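Aspartokinase (Arabidopsis thaliana, PDB 2CDQ) catalyses the ATP-dependent phosphorylation of L-aspartate to 4-phospho-L-aspartate, the first step in making lysine, threonine, methionine and isoleucine, and binds lysine and S-adenosylmethionine as allosteric effectors. Local coordinates at residues F277-E282 / S458-S463; T328-T333 / I426-H431. All blocks are in the same frame, centred on the assembly; numbering follows the deposited sequence.

Contact 1: residues F277-E282 / S458-S463; sequences FDEAAE and SKVNIS
The helical turn that carries Glu-279 and Glu-282 faces the loop residue Val-460 and the start of the strand at Asn-461, with CA of Glu-282 lying 6.4 Å from CA of Asn-461 and CA of Glu-279 lying 6.7 Å from CA of Val-460. It is an interdomain contact. Helix 277-287 belongs to the amino acid kinase domain, and strand 461-467, within the second ACT repeat, to an antiparallel sheet. Val-460 supplies the apolar part. Its CG2 methyl comes within 3.7 Å of CG of Glu-282 and also lies near CB of that residue. CG2 sits between the backbone N and the carbonyl carbon. CG1 is turned to the aliphatic part of Glu-279, at 4.4 Å from its CG. The acid of Glu-279 is engaged elsewhere, in a salt bridge with Arg-325.

Glu-282 bends at chi2 (-78°). Its OE1 reaches the Asn-461 side chain, 3.4 Å from CB. The carboxylate and amide planes stand 84° apart, almost perpendicular. The stronger partners of Glu-282 are on the second subunit: OE2 bonds to Ser-378 OG and OE1 to the backbone N of Glu-379 there. One carboxylate thus joins the kinase domain, the ACT sheet and the neighbouring chain, close to an effector site that includes Ser-378. Lys-459 also crosses the interface, in a salt bridge with Asp-345 of the second subunit. Within the contact the polar link is modest: ND2 of Asn-461 gives OE1 of Glu-282 a weak, bent hydrogen bond of 3.2 Å, with an N-H...O angle of 131°.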
loop_
_atom_site.group_PDB
_atom_site.type_symbol
_atom_site.label_atom_id
_atom_site.label_comp_id
_atom_site.label_asym_id
_atom_site.label_seq_id
_atom_site.Cartn_x
_atom_site.Cartn_y
_atom_site.Cartn_z
ATOM N N PHE A 277 21.716 -7.366 -8.239
ATOM C CA PHE A 277 20.626 -8.344 -8.124
ATOM C C PHE A 277 19.329 -7.736 -7.580
ATOM O O PHE A 277 18.235 -8.169 -7.954
ATOM C CB PHE A 277 21.040 -9.535 -7.260
ATOM C CG PHE A 277 21.790 -10.597 -8.006
ATOM C CD1 PHE A 277 23.145 -10.795 -7.775
ATOM C CD2 PHE A 277 21.140 -11.406 -8.934
ATOM C CE1 PHE A 277 23.849 -11.783 -8.461
ATOM C CE2 PHE A 277 21.831 -12.397 -9.627
ATOM C CZ PHE A 277 23.190 -12.586 -9.391
ATOM N N ASP A 278 19.464 -6.745 -6.693
ATOM C CA ASP A 278 18.324 -5.995 -6.159
ATOM C C ASP A 278 17.739 -5.064 -7.205
ATOM O O ASP A 278 16.523 -4.945 -7.328
ATOM C CB ASP A 278 18.720 -5.183 -4.919
ATOM C CG ASP A 278 18.802 -6.038 -3.659
ATOM O OD1 ASP A 278 19.649 -5.731 -2.788
ATOM O OD2 ASP A 278 18.026 -7.017 -3.538
ATOM N N GLU A 279 18.611 -4.399 -7.952
ATOM C CA GLU A 279 18.172 -3.517 -9.012
ATOM C C GLU A 279 17.454 -4.347 -10.063
ATOM O O GLU A 279 16.349 -3.997 -10.484
ATOM C CB GLU A 279 19.355 -2.767 -9.621
ATOM C CG GLU A 279 19.994 -1.763 -8.679
ATOM C CD GLU A 279 21.064 -0.932 -9.355
ATOM O OE1 GLU A 279 22.151 -1.488 -9.659
ATOM O OE2 GLU A 279 20.813 0.280 -9.575
ATOM N N ALA A 280 18.070 -5.463 -10.451
ATOM C CA ALA A 280 17.497 -6.360 -11.453
ATOM C C ALA A 280 16.103 -6.849 -11.060
ATOM O O ALA A 280 15.212 -6.931 -11.905
ATOM C CB ALA A 280 18.426 -7.536 -11.713
ATOM N N ALA A 281 15.917 -7.147 -9.775
ATOM C CA ALA A 281 14.644 -7.650 -9.258
ATOM C C ALA A 281 13.506 -6.635 -9.412
ATOM O O ALA A 281 12.324 -7.004 -9.408
ATOM C CB ALA A 281 14.797 -8.064 -7.803
ATOM N N GLU A 282 13.876 -5.363 -9.554
ATOM C CA GLU A 282 12.911 -4.271 -9.689
ATOM C C GLU A 282 12.809 -3.787 -11.134
ATOM O O GLU A 282 11.984 -2.921 -11.450
ATOM C CB GLU A 282 13.303 -3.093 -8.785
ATOM C CG GLU A 282 13.424 -3.425 -7.297
ATOM C CD GLU A 282 12.089 -3.527 -6.583
ATOM O OE1 GLU A 282 11.065 -3.089 -7.147
ATOM O OE2 GLU A 282 12.065 -4.039 -5.443
ATOM N N SER A 458 13.277 2.530 1.460
ATOM C CA SER A 458 14.571 2.768 0.800
ATOM C C SER A 458 14.781 1.960 -0.487
ATOM O O SER A 458 15.911 1.578 -0.821
ATOM C CB SER A 458 15.727 2.546 1.782
ATOM O OG SER A 458 15.679 3.484 2.838
ATOM N N LYS A 459 13.693 1.711 -1.209
ATOM C CA LYS A 459 13.739 0.875 -2.402
ATOM C C LYS A 459 14.274 1.665 -3.587
ATOM O O LYS A 459 14.130 2.884 -3.638
ATOM C CB LYS A 459 12.354 0.273 -2.701
ATOM C CG LYS A 459 11.855 -0.756 -1.656
ATOM C CD LYS A 459 12.980 -1.707 -1.259
ATOM C CE LYS A 459 12.497 -3.097 -0.891
ATOM N NZ LYS A 459 12.303 -3.277 0.567
ATOM N N VAL A 460 14.917 0.971 -4.520
ATOM C CA VAL A 460 15.451 1.596 -5.736
ATOM C C VAL A 460 14.342 2.010 -6.720
ATOM O O VAL A 460 14.580 2.782 -7.646
ATOM C CB VAL A 460 16.503 0.679 -6.452
ATOM C CG1 VAL A 460 17.780 0.576 -5.633
ATOM C CG2 VAL A 460 15.938 -0.709 -6.713
ATOM N N ASN A 461 13.133 1.503 -6.484
ATOM C CA ASN A 461 11.989 1.640 -7.389
ATOM C C ASN A 461 10.929 2.597 -6.843
ATOM O O ASN A 461 10.345 2.349 -5.788
ATOM C CB ASN A 461 11.375 0.244 -7.615
ATOM C CG ASN A 461 10.177 0.245 -8.570
ATOM O OD1 ASN A 461 9.437 1.222 -8.682
ATOM N ND2 ASN A 461 9.975 -0.877 -9.248
ATOM N N ILE A 462 10.677 3.685 -7.564
ATOM C CA ILE A 462 9.547 4.565 -7.244
ATOM C C ILE A 462 8.587 4.669 -8.427
ATOM O O ILE A 462 9.009 4.910 -9.558
ATOM C CB ILE A 462 10.003 5.964 -6.751
ATOM C CG1 ILE A 462 8.793 6.836 -6.405
ATOM C CG2 ILE A 462 10.918 6.642 -7.768
ATOM C CD1 ILE A 462 9.134 8.285 -6.101
ATOM N N SER A 463 7.298 4.475 -8.161
ATOM C CA SER A 463 6.300 4.429 -9.223
ATOM C C SER A 463 5.374 5.644 -9.241
ATOM O O SER A 463 4.891 6.079 -8.195
ATOM C CB SER A 463 5.483 3.140 -9.120
ATOM O OG SER A 463 6.316 2.000 -9.259
#

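Contact 2: residues T328-T333 / I426-H431; sequences TKSILT and IGNVQH
The imidazole of His-431 meets the carbonyl of Ser-330 at its edge: O of Ser-330 lies near the ring plane, 3.5 Å from CD2. One face of the ring carries CB of Gln-430, the preceding residue, over its centre. CG1 of Ile-331 approaches the ring obliquely. The amide of Asn-428 is the second flat group. Its ND2 donates to the same Ser-330 O at 2.8 Å. The bond is nearly straight (169°), and the acceptor lies almost in the amide plane. CG of Asn-428 is anti to the backbone N (chi1 -179°), and from there ND2 meets Ser-330 O. The other amide atom turns back on its own chain, where OD1 accepts from N of Gln-430. This closes an Asx turn.

Two backbone bonds join the segments. N of Asn-428 donates to O of Ile-331 at 2.8 Å, and N of Thr-333 donates to O of Ile-426 at 2.7 Å. Between them Leu-332 and Gly-427 form an antiparallel non-hydrogen-bonded pair, their CA atoms 4.1 Å apart. Gly-427 has no side chain, and CD1 of Leu-332 lies 4.0 Å from its CA. That methyl also packs against O of Ile-426. The Leu-332 side chain also touches Phe-482 and Phe-483 of helix 468-483. OG1 of Thr-333 has its partner in Glu-279 of the kinase domain. The pairing joins strand 332-339 to strand 420-427 in the antiparallel sheet of the second ACT repeat. At its end the chain turns through the Asx turn into helix 432-446, with His-431 at the N-cap position, a strand-to-helix passage that belongs to the ACT fold.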
loop_
_atom_site.group_PDB
_atom_site.type_symbol
_atom_site.label_atom_id
_atom_site.label_comp_id
_atom_site.label_asym_id
_atom_site.label_seq_id
_atom_site.Cartn_x
_atom_site.Cartn_y
_atom_site.Cartn_z
ATOM N N THR A 328 29.467 5.054 -7.315
ATOM C CA THR A 328 30.003 6.363 -7.708
ATOM C C THR A 328 29.515 6.678 -9.116
ATOM O O THR A 328 29.435 5.782 -9.973
ATOM C CB THR A 328 31.553 6.353 -7.728
ATOM O OG1 THR A 328 32.048 5.674 -6.570
ATOM C CG2 THR A 328 32.117 7.768 -7.758
ATOM N N LYS A 329 29.172 7.937 -9.360
ATOM C CA LYS A 329 28.663 8.350 -10.678
ATOM C C LYS A 329 27.313 7.713 -11.076
ATOM O O LYS A 329 26.836 7.942 -12.186
ATOM C CB LYS A 329 29.712 8.094 -11.783
ATOM C CG LYS A 329 31.025 8.855 -11.623
ATOM C CD LYS A 329 30.968 10.244 -12.267
ATOM C CE LYS A 329 32.116 11.129 -11.781
ATOM N NZ LYS A 329 33.460 10.564 -12.122
ATOM N N SER A 330 26.709 6.921 -10.187
ATOM C CA SER A 330 25.382 6.348 -10.448
ATOM C C SER A 330 24.261 7.210 -9.871
ATOM O O SER A 330 24.207 7.439 -8.660
ATOM C CB SER A 330 25.274 4.922 -9.907
ATOM O OG SER A 330 23.921 4.591 -9.616
ATOM N N ILE A 331 23.372 7.678 -10.744
ATOM C CA ILE A 331 22.236 8.500 -10.335
ATOM C C ILE A 331 20.918 7.807 -10.680
ATOM O O ILE A 331 20.267 7.270 -9.787
ATOM C CB ILE A 331 22.330 9.933 -10.902
ATOM C CG1 ILE A 331 23.606 10.595 -10.378
ATOM C CG2 ILE A 331 21.086 10.752 -10.544
ATOM C CD1 ILE A 331 23.649 12.093 -10.513
ATOM N N LEU A 332 20.523 7.811 -11.952
ATOM C CA LEU A 332 19.357 7.032 -12.374
ATOM C C LEU A 332 19.840 5.841 -13.174
ATOM O O LEU A 332 20.821 5.946 -13.903
ATOM C CB LEU A 332 18.382 7.872 -13.197
ATOM C CG LEU A 332 16.958 7.335 -13.392
ATOM C CD1 LEU A 332 16.201 7.165 -12.064
ATOM C CD2 LEU A 332 16.181 8.248 -14.314
ATOM N N THR A 333 19.168 4.705 -13.024
ATOM C CA THR A 333 19.593 3.484 -13.706
ATOM C C THR A 333 18.791 3.227 -14.984
ATOM O O THR A 333 19.365 3.024 -16.059
ATOM C CB THR A 333 19.508 2.261 -12.786
ATOM O OG1 THR A 333 20.032 2.591 -11.493
ATOM C CG2 THR A 333 20.297 1.111 -13.368
ATOM N N ILE A 426 13.927 3.687 -11.594
ATOM C CA ILE A 426 14.887 2.808 -10.932
ATOM C C ILE A 426 16.214 3.550 -10.833
ATOM O O ILE A 426 16.873 3.799 -11.849
ATOM C CB ILE A 426 15.106 1.489 -11.722
ATOM C CG1 ILE A 426 13.782 0.945 -12.305
ATOM C CG2 ILE A 426 15.853 0.467 -10.870
ATOM C CD1 ILE A 426 12.753 0.458 -11.294
ATOM N N GLY A 427 16.608 3.912 -9.616
ATOM C CA GLY A 427 17.822 4.699 -9.432
ATOM C C GLY A 427 18.636 4.409 -8.183
ATOM O O GLY A 427 18.485 3.367 -7.532
ATOM N N ASN A 428 19.515 5.352 -7.869
ATOM C CA ASN A 428 20.386 5.255 -6.723
ATOM C C ASN A 428 19.704 5.883 -5.528
ATOM O O ASN A 428 19.481 7.091 -5.484
ATOM C CB ASN A 428 21.718 5.951 -7.016
ATOM C CG ASN A 428 22.705 5.863 -5.862
ATOM O OD1 ASN A 428 22.380 5.394 -4.766
ATOM N ND2 ASN A 428 23.922 6.320 -6.110
ATOM N N VAL A 429 19.399 5.052 -4.544
ATOM C CA VAL A 429 18.630 5.497 -3.397
ATOM C C VAL A 429 19.300 6.656 -2.625
ATOM O O VAL A 429 18.624 7.472 -1.990
ATOM C CB VAL A 429 18.223 4.290 -2.502
ATOM C CG1 VAL A 429 19.184 4.110 -1.336
ATOM C CG2 VAL A 429 16.782 4.462 -2.028
ATOM N N GLN A 430 20.624 6.744 -2.729
ATOM C CA GLN A 430 21.395 7.833 -2.124
ATOM C C GLN A 430 21.089 9.228 -2.696
ATOM O O GLN A 430 21.408 10.243 -2.077
ATOM C CB GLN A 430 22.898 7.540 -2.222
ATOM C CG GLN A 430 23.605 7.352 -0.880
ATOM C CD GLN A 430 23.167 6.103 -0.132
ATOM O OE1 GLN A 430 23.097 5.012 -0.701
ATOM N NE2 GLN A 430 22.879 6.258 1.158
ATOM N N HIS A 431 20.478 9.285 -3.870
ATOM C CA HIS A 431 20.168 10.573 -4.474
ATOM C C HIS A 431 18.678 10.729 -4.763
ATOM O O HIS A 431 18.280 11.449 -5.686
ATOM C CB HIS A 431 21.016 10.782 -5.725
ATOM C CG HIS A 431 22.469 10.504 -5.506
ATOM N ND1 HIS A 431 23.228 11.199 -4.587
ATOM C CD2 HIS A 431 23.299 9.595 -6.071
ATOM C CE1 HIS A 431 24.464 10.732 -4.598
ATOM N NE2 HIS A 431 24.534 9.761 -5.491
#

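Contacts 1 and 2 lie side by side, their centres about 11 Å apart, and both reach one antiparallel sheet. Strand 420-427 lies between strands 332-339 and 461-467, so contact 2 continues across the sheet into contact 1, where O of Val-460 is 3.0 Å from N of Gly-427. A second link runs through the kinase-domain helix: Glu-279 OE2 is 3.1 Å from Thr-333 OG1, probably a hydrogen bond. Along the chain, contact 2 is nested inside the loop closed by contact 1. Contact 1 lies nearer bound lysine: the Glu-282 side chain is about 8 Å from one, the Ile-426 side chain about 13 Å.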